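Long-range contact in alkylhalidase CmlS (Streptomyces venezuelae, PDB 3I3L), which is a flavin-dependent halogenase of chloramphenicol biosynthesis that binds FAD, to which it is covalently linked through an aspartate: residues Arg204-Pro217 against Asp243-Ser257. Numbering follows the deposited sequence.
Sequences RNFAVWSYFKLKDP and DDLYSVGLVVDRSKS
Phe206 to Phe212 pair with Tyr246 to Val252 as neighbouring antiparallel strands in the large mixed sheet of the FAD-binding domain, where strand 245-253 lies between 203-213 and 234-240. Four hydrogen-bonded pairs, from Phe206 with Val252 to Phe212 with Tyr246, knit the backbones together. The buried middle is tight: at Trp209 and Gly249 the CA atoms come within 3.9 Å, and Trp209 CB lies 3.5 Å from Gly249 CA. The indole then swings away, its NE1 hydrogen-bonded to Tyr60 OH. On that same face Ala207 touches the FAD, and the Tyr211 ring brings CE1 to 3.5 Å from Ser247 CB; Tyr211 OH and Ser247 OG both hydrogen-bond to the carboxylate of Glu64. The other face is mostly apolar and is covered partly by helix 265-273. There Phe212 crosses Val248 at about a right angle, CD2 meeting Val248 CG2 at 3.5 Å, while a chi1 of 166° lays the Phe206 ring alongside Val252, CD2 3.7 Å from Val252 CG2, with Ser257 OG over the centre of one face. Leu214 CD2 rests over the buried Tyr246 ring near its rim, 4.1 Å from CD1.

Toward Lys213 and Lys215 the contact turns looser and more exposed. Here a kinked Lys215 chain reaches Asp243 in a salt bridge, NZ meeting OD2 on its syn side at 3.2 Å and 23° out of the carboxylate plane.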
ATOM      1  N   ARG A 204     -16.856   3.542  -4.152  1.00 25.16           N
ATOM      2  CA  ARG A 204     -17.324   4.589  -3.239  1.00 25.89           C
ATOM      3  C   ARG A 204     -17.848   3.927  -2.012  1.00 26.30           C
ATOM      4  O   ARG A 204     -19.037   3.784  -1.864  1.00 25.40           O
ATOM      5  CB  ARG A 204     -18.378   5.477  -3.876  1.00 23.08           C
ATOM      6  CG  ARG A 204     -17.770   6.231  -5.119  1.00 24.94           C
ATOM      7  CD  ARG A 204     -18.743   7.070  -5.857  1.00 24.59           C
ATOM      8  NE  ARG A 204     -18.079   7.722  -6.998  1.00 26.63           N
ATOM      9  CZ  ARG A 204     -18.654   8.634  -7.764  1.00 28.05           C
ATOM     10  NH1 ARG A 204     -19.917   9.009  -7.494  1.00 25.78           N
ATOM     11  NH2 ARG A 204     -17.983   9.172  -8.784  1.00 27.10           N
ATOM     12  N   ASN A 205     -16.908   3.545  -1.149  1.00 26.55           N
ATOM     13  CA  ASN A 205     -17.120   2.810   0.043  1.00 25.68           C
ATOM     14  C   ASN A 205     -17.506   3.740   1.168  1.00 27.73           C
ATOM     15  O   ASN A 205     -17.003   4.888   1.294  1.00 26.12           O
ATOM     16  CB  ASN A 205     -15.808   2.098   0.399  1.00 27.43           C
ATOM     17  CG  ASN A 205     -15.494   0.984  -0.540  1.00 28.90           C
ATOM     18  OD1 ASN A 205     -16.387   0.321  -1.038  1.00 32.28           O
ATOM     19  ND2 ASN A 205     -14.220   0.774  -0.816  1.00 34.10           N
ATOM     20  N   PHE A 206     -18.324   3.212   2.073  1.00 27.58           N
ATOM     21  CA  PHE A 206     -18.903   3.995   3.170  1.00 27.50           C
ATOM     22  C   PHE A 206     -18.759   3.039   4.360  1.00 27.28           C
ATOM     23  O   PHE A 206     -19.101   1.878   4.242  1.00 24.95           O
ATOM     24  CB  PHE A 206     -20.358   4.298   2.743  1.00 29.14           C
ATOM     25  CG  PHE A 206     -21.244   4.789   3.824  1.00 30.00           C
ATOM     26  CD1 PHE A 206     -20.867   5.848   4.604  1.00 30.89           C
ATOM     27  CD2 PHE A 206     -22.499   4.193   4.040  1.00 33.97           C
ATOM     28  CE1 PHE A 206     -21.720   6.329   5.638  1.00 34.60           C
ATOM     29  CE2 PHE A 206     -23.321   4.601   5.061  1.00 28.63           C
ATOM     30  CZ  PHE A 206     -22.946   5.683   5.855  1.00 33.59           C
ATOM     31  N   ALA A 207     -18.184   3.502   5.475  1.00 25.80           N
ATOM     32  CA  ALA A 207     -17.904   2.608   6.597  1.00 25.60           C
ATOM     33  C   ALA A 207     -18.628   2.966   7.885  1.00 25.94           C
ATOM     34  O   ALA A 207     -18.849   4.152   8.166  1.00 24.76           O
ATOM     35  CB  ALA A 207     -16.356   2.528   6.904  1.00 23.13           C
ATOM     36  N   VAL A 208     -18.931   1.917   8.666  1.00 23.99           N
ATOM     37  CA  VAL A 208     -19.724   2.011   9.882  1.00 26.43           C
ATOM     38  C   VAL A 208     -19.164   0.993  10.871  1.00 26.08           C
ATOM     39  O   VAL A 208     -19.101  -0.199  10.569  1.00 28.00           O
ATOM     40  CB  VAL A 208     -21.213   1.656   9.579  1.00 27.77           C
ATOM     41  CG1 VAL A 208     -22.070   1.796  10.812  1.00 27.22           C
ATOM     42  CG2 VAL A 208     -21.751   2.553   8.449  1.00 25.05           C
ATOM     43  N   TRP A 209     -18.687   1.460  12.012  1.00 27.21           N
ATOM     44  CA  TRP A 209     -17.875   0.606  12.870  1.00 28.88           C
ATOM     45  C   TRP A 209     -17.997   0.914  14.319  1.00 29.07           C
ATOM     46  O   TRP A 209     -18.422   2.006  14.678  1.00 32.17           O
ATOM     47  CB  TRP A 209     -16.380   0.701  12.484  1.00 27.97           C
ATOM     48  CG  TRP A 209     -15.678   2.002  12.808  1.00 27.74           C
ATOM     49  CD1 TRP A 209     -14.908   2.262  13.891  1.00 27.86           C
ATOM     50  CD2 TRP A 209     -15.677   3.199  12.024  1.00 26.83           C
ATOM     51  NE1 TRP A 209     -14.422   3.548  13.847  1.00 23.94           N
ATOM     52  CE2 TRP A 209     -14.855   4.132  12.686  1.00 27.02           C
ATOM     53  CE3 TRP A 209     -16.297   3.574  10.826  1.00 27.94           C
ATOM     54  CZ2 TRP A 209     -14.645   5.431  12.199  1.00 27.98           C
ATOM     55  CZ3 TRP A 209     -16.078   4.867  10.327  1.00 26.46           C
ATOM     56  CH2 TRP A 209     -15.292   5.787  11.029  1.00 27.45           C
ATOM     57  N   SER A 210     -17.567  -0.036  15.141  1.00 30.42           N
ATOM     58  CA  SER A 210     -17.607   0.091  16.588  1.00 32.99           C
ATOM     59  C   SER A 210     -16.614  -0.890  17.207  1.00 34.63           C
ATOM     60  O   SER A 210     -15.852  -1.545  16.469  1.00 35.42           O
ATOM     61  CB  SER A 210     -19.033  -0.169  17.101  1.00 34.15           C
ATOM     62  OG  SER A 210     -19.218   0.197  18.478  1.00 32.38           O
ATOM     63  N   TYR A 211     -16.615  -1.006  18.545  1.00 35.16           N
ATOM     64  CA  TYR A 211     -15.687  -1.880  19.254  1.00 35.09           C
ATOM     65  C   TYR A 211     -16.424  -2.872  20.142  1.00 36.36           C
ATOM     66  O   TYR A 211     -17.517  -2.605  20.608  1.00 34.73           O
ATOM     67  CB  TYR A 211     -14.663  -1.044  20.030  1.00 35.35           C
ATOM     68  CG  TYR A 211     -13.814  -0.173  19.098  1.00 34.95           C
ATOM     69  CD1 TYR A 211     -12.572  -0.577  18.682  1.00 33.12           C
ATOM     70  CD2 TYR A 211     -14.295   1.030  18.610  1.00 36.04           C
ATOM     71  CE1 TYR A 211     -11.826   0.204  17.820  1.00 29.60           C
ATOM     72  CE2 TYR A 211     -13.562   1.798  17.754  1.00 31.73           C
ATOM     73  CZ  TYR A 211     -12.308   1.369  17.373  1.00 32.31           C
ATOM     74  OH  TYR A 211     -11.545   2.107  16.486  1.00 32.03           O
ATOM     75  N   PHE A 212     -15.811  -4.032  20.344  1.00 38.76           N
ATOM     76  CA  PHE A 212     -16.352  -5.093  21.157  1.00 41.52           C
ATOM     77  C   PHE A 212     -15.315  -5.586  22.146  1.00 43.43           C
ATOM     78  O   PHE A 212     -14.133  -5.620  21.835  1.00 43.33           O
ATOM     79  CB  PHE A 212     -16.848  -6.267  20.307  1.00 40.11           C
ATOM     80  CG  PHE A 212     -18.088  -5.951  19.503  1.00 41.76           C
ATOM     81  CD1 PHE A 212     -19.356  -6.251  20.007  1.00 42.52           C
ATOM     82  CD2 PHE A 212     -17.990  -5.366  18.226  1.00 37.96           C
ATOM     83  CE1 PHE A 212     -20.543  -5.954  19.252  1.00 43.39           C
ATOM     84  CE2 PHE A 212     -19.160  -5.061  17.483  1.00 40.13           C
ATOM     85  CZ  PHE A 212     -20.433  -5.363  17.997  1.00 39.99           C
ATOM     86  N   LYS A 213     -15.783  -5.997  23.325  1.00 46.43           N
ATOM     87  CA  LYS A 213     -14.967  -6.708  24.305  1.00 48.47           C
ATOM     88  C   LYS A 213     -15.051  -8.189  23.974  1.00 49.40           C
ATOM     89  O   LYS A 213     -16.116  -8.795  24.053  1.00 48.78           O
ATOM     90  CB  LYS A 213     -15.469  -6.421  25.721  1.00 49.89           C
ATOM     91  CG  LYS A 213     -14.808  -7.264  26.843  1.00 53.81           C
ATOM     92  CD  LYS A 213     -14.336  -6.367  28.015  1.00 58.01           C
ATOM     93  CE  LYS A 213     -15.488  -5.801  28.818  1.00 61.71           C
ATOM     94  NZ  LYS A 213     -15.955  -6.774  29.863  1.00 62.34           N
ATOM     95  N   LEU A 214     -13.916  -8.748  23.564  1.00 50.90           N
ATOM     96  CA  LEU A 214     -13.854 -10.100  23.047  1.00 52.51           C
ATOM     97  C   LEU A 214     -12.393 -10.458  23.037  1.00 53.71           C
ATOM     98  O   LEU A 214     -11.558  -9.628  22.686  1.00 55.09           O
ATOM     99  CB  LEU A 214     -14.391 -10.147  21.599  1.00 52.72           C
ATOM    100  CG  LEU A 214     -14.226 -11.485  20.852  1.00 52.92           C
ATOM    101  CD1 LEU A 214     -15.122 -12.589  21.439  1.00 51.11           C
ATOM    102  CD2 LEU A 214     -14.481 -11.318  19.367  1.00 50.18           C
ATOM    103  N   LYS A 215     -12.073 -11.681  23.419  1.00 54.98           N
ATOM    104  CA  LYS A 215     -10.696 -12.134  23.438  1.00 55.87           C
ATOM    105  C   LYS A 215     -10.431 -12.920  22.148  1.00 55.36           C
ATOM    106  O   LYS A 215     -11.279 -13.715  21.718  1.00 55.41           O
ATOM    107  CB  LYS A 215     -10.456 -13.018  24.675  1.00 57.04           C
ATOM    108  CG  LYS A 215      -8.996 -13.493  24.878  1.00 59.23           C
ATOM    109  CD  LYS A 215      -8.317 -12.790  26.079  1.00 63.01           C
ATOM    110  CE  LYS A 215      -8.804 -13.344  27.435  1.00 63.70           C
ATOM    111  NZ  LYS A 215      -8.142 -12.683  28.603  1.00 61.88           N
ATOM    112  N   ASP A 216      -9.277 -12.696  21.520  1.00 53.85           N
ATOM    113  CA  ASP A 216      -8.952 -13.445  20.322  1.00 52.42           C
ATOM    114  C   ASP A 216      -9.289 -14.911  20.595  1.00 52.34           C
ATOM    115  O   ASP A 216      -8.763 -15.489  21.534  1.00 54.07           O
ATOM    116  CB  ASP A 216      -7.480 -13.258  19.966  1.00 51.29           C
ATOM    117  CG  ASP A 216      -7.094 -13.906  18.627  1.00 49.17           C
ATOM    118  OD1 ASP A 216      -7.778 -14.822  18.139  1.00 47.49           O
ATOM    119  OD2 ASP A 216      -6.060 -13.499  18.066  1.00 51.08           O
ATOM    120  N   PRO A 217     -10.170 -15.509  19.792  1.00 52.00           N
ATOM    121  CA  PRO A 217     -10.600 -16.902  19.984  1.00 52.16           C
ATOM    122  C   PRO A 217      -9.609 -17.928  19.446  1.00 52.28           C
ATOM    123  O   PRO A 217      -9.890 -19.142  19.462  1.00 51.66           O
ATOM    124  CB  PRO A 217     -11.863 -16.992  19.123  1.00 52.17           C
ATOM    125  CG  PRO A 217     -11.606 -16.018  18.013  1.00 52.29           C
ATOM    126  CD  PRO A 217     -10.888 -14.866  18.677  1.00 52.16           C
ATOM    127  N   ASP A 243      -5.677  -7.140  23.969  1.00 53.09           N
ATOM    128  CA  ASP A 243      -5.937  -8.496  24.449  1.00 55.16           C
ATOM    129  C   ASP A 243      -7.419  -8.878  24.266  1.00 55.46           C
ATOM    130  O   ASP A 243      -7.743  -9.971  23.730  1.00 56.93           O
ATOM    131  CB  ASP A 243      -5.544  -8.619  25.934  1.00 56.34           C
ATOM    132  CG  ASP A 243      -5.756 -10.043  26.509  1.00 60.16           C
ATOM    133  OD1 ASP A 243      -5.293 -11.041  25.895  1.00 63.31           O
ATOM    134  OD2 ASP A 243      -6.372 -10.156  27.594  1.00 65.11           O
ATOM    135  N   ASP A 244      -8.309  -7.983  24.696  1.00 53.92           N
ATOM    136  CA  ASP A 244      -9.736  -8.285  24.649  1.00 53.49           C
ATOM    137  C   ASP A 244     -10.560  -7.230  23.872  1.00 50.99           C
ATOM    138  O   ASP A 244     -11.769  -7.067  24.120  1.00 51.61           O
ATOM    139  CB  ASP A 244     -10.275  -8.445  26.079  1.00 54.78           C
ATOM    140  CG  ASP A 244     -10.345  -7.107  26.836  1.00 58.51           C
ATOM    141  OD1 ASP A 244      -9.425  -6.244  26.680  1.00 62.28           O
ATOM    142  OD2 ASP A 244     -11.349  -6.909  27.563  1.00 61.82           O
ATOM    143  N   LEU A 245      -9.909  -6.524  22.942  1.00 47.19           N
ATOM    144  CA  LEU A 245     -10.556  -5.427  22.258  1.00 43.34           C
ATOM    145  C   LEU A 245     -10.479  -5.597  20.758  1.00 40.54           C
ATOM    146  O   LEU A 245      -9.409  -5.682  20.184  1.00 37.02           O
ATOM    147  CB  LEU A 245      -9.943  -4.096  22.669  1.00 43.03           C
ATOM    148  CG  LEU A 245     -10.907  -2.997  23.058  1.00 42.22           C
ATOM    149  CD1 LEU A 245     -10.293  -1.640  22.769  1.00 45.55           C
ATOM    150  CD2 LEU A 245     -12.211  -3.141  22.332  1.00 40.94           C
ATOM    151  N   TYR A 246     -11.644  -5.623  20.124  1.00 38.48           N
ATOM    152  CA  TYR A 246     -11.730  -5.771  18.667  1.00 34.68           C
ATOM    153  C   TYR A 246     -12.400  -4.580  18.023  1.00 34.12           C
ATOM    154  O   TYR A 246     -13.431  -4.113  18.497  1.00 33.41           O
ATOM    155  CB  TYR A 246     -12.452  -7.046  18.285  1.00 32.74           C
ATOM    156  CG  TYR A 246     -11.546  -8.253  18.140  1.00 32.97           C
ATOM    157  CD1 TYR A 246     -11.115  -8.964  19.241  1.00 33.70           C
ATOM    158  CD2 TYR A 246     -11.143  -8.694  16.878  1.00 34.16           C
ATOM    159  CE1 TYR A 246     -10.344 -10.101  19.091  1.00 35.87           C
ATOM    160  CE2 TYR A 246     -10.343  -9.820  16.727  1.00 35.27           C
ATOM    161  CZ  TYR A 246      -9.943 -10.504  17.865  1.00 34.53           C
ATOM    162  OH  TYR A 246      -9.147 -11.610  17.738  1.00 40.46           O
ATOM    163  N   SER A 247     -11.760  -4.051  16.990  1.00 32.63           N
ATOM    164  CA  SER A 247     -12.392  -3.066  16.106  1.00 31.89           C
ATOM    165  C   SER A 247     -13.177  -3.883  15.079  1.00 30.62           C
ATOM    166  O   SER A 247     -12.620  -4.806  14.468  1.00 29.15           O
ATOM    167  CB  SER A 247     -11.346  -2.231  15.402  1.00 31.84           C
ATOM    168  OG  SER A 247     -11.950  -1.355  14.446  1.00 33.63           O
ATOM    169  N   VAL A 248     -14.470  -3.585  14.956  1.00 28.98           N
ATOM    170  CA  VAL A 248     -15.381  -4.342  14.035  1.00 27.20           C
ATOM    171  C   VAL A 248     -16.119  -3.378  13.108  1.00 26.66           C
ATOM    172  O   VAL A 248     -16.929  -2.571  13.557  1.00 25.81           O
ATOM    173  CB  VAL A 248     -16.382  -5.194  14.829  1.00 28.29           C
ATOM    174  CG1 VAL A 248     -17.286  -6.000  13.830  1.00 29.75           C
ATOM    175  CG2 VAL A 248     -15.634  -6.194  15.740  1.00 27.11           C
ATOM    176  N   GLY A 249     -15.820  -3.437  11.810  1.00 27.92           N
ATOM    177  CA  GLY A 249     -16.323  -2.417  10.870  1.00 25.91           C
ATOM    178  C   GLY A 249     -17.062  -3.025   9.691  1.00 27.79           C
ATOM    179  O   GLY A 249     -16.740  -4.149   9.250  1.00 29.36           O
ATOM    180  N   LEU A 250     -18.062  -2.301   9.186  1.00 26.41           N
ATOM    181  CA  LEU A 250     -18.736  -2.680   7.951  1.00 27.57           C
ATOM    182  C   LEU A 250     -18.243  -1.768   6.836  1.00 25.73           C
ATOM    183  O   LEU A 250     -18.210  -0.551   6.982  1.00 25.84           O
ATOM    184  CB  LEU A 250     -20.289  -2.501   8.065  1.00 26.63           C
ATOM    185  CG  LEU A 250     -20.884  -3.060   9.374  1.00 30.80           C
ATOM    186  CD1 LEU A 250     -22.355  -2.647   9.523  1.00 32.75           C
ATOM    187  CD2 LEU A 250     -20.785  -4.591   9.457  1.00 26.83           C
ATOM    188  N   VAL A 251     -17.918  -2.353   5.706  1.00 25.59           N
ATOM    189  CA  VAL A 251     -17.668  -1.550   4.504  1.00 24.63           C
ATOM    190  C   VAL A 251     -18.778  -1.869   3.491  1.00 26.41           C
ATOM    191  O   VAL A 251     -18.911  -3.006   3.028  1.00 23.99           O
ATOM    192  CB  VAL A 251     -16.245  -1.813   3.921  1.00 23.54           C
ATOM    193  CG1 VAL A 251     -15.978  -0.962   2.668  1.00 24.64           C
ATOM    194  CG2 VAL A 251     -15.179  -1.480   5.012  1.00 19.59           C
ATOM    195  N   VAL A 252     -19.574  -0.846   3.170  1.00 26.83           N
ATOM    196  CA  VAL A 252     -20.771  -1.003   2.350  1.00 25.79           C
ATOM    197  C   VAL A 252     -20.723   0.070   1.271  1.00 28.24           C
ATOM    198  O   VAL A 252     -19.748   0.853   1.203  1.00 27.25           O
ATOM    199  CB  VAL A 252     -22.051  -0.869   3.185  1.00 26.91           C
ATOM    200  CG1 VAL A 252     -22.127  -1.976   4.235  1.00 26.41           C
ATOM    201  CG2 VAL A 252     -22.140   0.518   3.913  1.00 23.08           C
ATOM    202  N   ASP A 253     -21.721   0.093   0.390  1.00 26.70           N
ATOM    203  CA  ASP A 253     -21.684   1.014  -0.758  1.00 28.11           C
ATOM    204  C   ASP A 253     -22.239   2.352  -0.305  1.00 27.84           C
ATOM    205  O   ASP A 253     -22.988   2.407   0.661  1.00 28.15           O
ATOM    206  CB  ASP A 253     -22.472   0.454  -1.928  1.00 27.74           C
ATOM    207  CG  ASP A 253     -22.376   1.324  -3.169  1.00 30.51           C
ATOM    208  OD1 ASP A 253     -21.303   1.359  -3.803  1.00 29.77           O
ATOM    209  OD2 ASP A 253     -23.380   2.015  -3.482  1.00 28.56           O
ATOM    210  N   ARG A 254     -21.891   3.435  -0.986  1.00 28.77           N
ATOM    211  CA  ARG A 254     -22.328   4.733  -0.511  1.00 31.56           C
ATOM    212  C   ARG A 254     -23.832   4.868  -0.628  1.00 33.11           C
ATOM    213  O   ARG A 254     -24.415   5.758  -0.002  1.00 34.48           O
ATOM    214  CB  ARG A 254     -21.617   5.898  -1.255  1.00 31.32           C
ATOM    215  CG  ARG A 254     -22.265   6.393  -2.521  1.00 29.80           C
ATOM    216  CD  ARG A 254     -22.260   5.364  -3.623  1.00 28.40           C
ATOM    217  NE  ARG A 254     -22.577   5.965  -4.909  1.00 34.77           N
ATOM    218  CZ  ARG A 254     -23.565   5.532  -5.711  1.00 43.69           C
ATOM    219  NH1 ARG A 254     -24.321   4.470  -5.364  1.00 42.44           N
ATOM    220  NH2 ARG A 254     -23.768   6.106  -6.898  1.00 38.61           N
ATOM    221  N   SER A 255     -24.459   4.006  -1.448  1.00 34.69           N
ATOM    222  CA  SER A 255     -25.940   3.967  -1.582  1.00 35.67           C
ATOM    223  C   SER A 255     -26.649   3.645  -0.286  1.00 36.59           C
ATOM    224  O   SER A 255     -27.888   3.803  -0.210  1.00 39.74           O
ATOM    225  CB  SER A 255     -26.407   2.948  -2.647  1.00 37.04           C
ATOM    226  OG  SER A 255     -26.080   1.594  -2.299  1.00 36.39           O
ATOM    227  N   LYS A 256     -25.905   3.208   0.728  1.00 35.33           N
ATOM    228  CA  LYS A 256     -26.476   2.906   2.064  1.00 34.57           C
ATOM    229  C   LYS A 256     -26.538   4.141   2.929  1.00 36.10           C
ATOM    230  O   LYS A 256     -27.029   4.076   4.095  1.00 35.68           O
ATOM    231  CB  LYS A 256     -25.689   1.814   2.833  1.00 31.70           C
ATOM    232  CG  LYS A 256     -25.629   0.460   2.147  1.00 32.13           C
ATOM    233  CD  LYS A 256     -27.068  -0.197   2.108  1.00 32.19           C
ATOM    234  CE  LYS A 256     -27.050  -1.581   1.400  1.00 35.93           C
ATOM    235  NZ  LYS A 256     -28.340  -2.270   1.556  1.00 38.73           N
ATOM    236  N   SER A 257     -26.043   5.256   2.384  1.00 36.66           N
ATOM    237  CA  SER A 257     -25.996   6.540   3.158  1.00 39.48           C
ATOM    238  C   SER A 257     -27.375   6.909   3.616  1.00 39.23           C
ATOM    239  O   SER A 257     -27.571   7.253   4.794  1.00 39.64           O
ATOM    240  CB  SER A 257     -25.387   7.718   2.345  1.00 38.70           C
ATOM    241  OG  SER A 257     -24.020   7.396   1.982  1.00 43.61           O
TER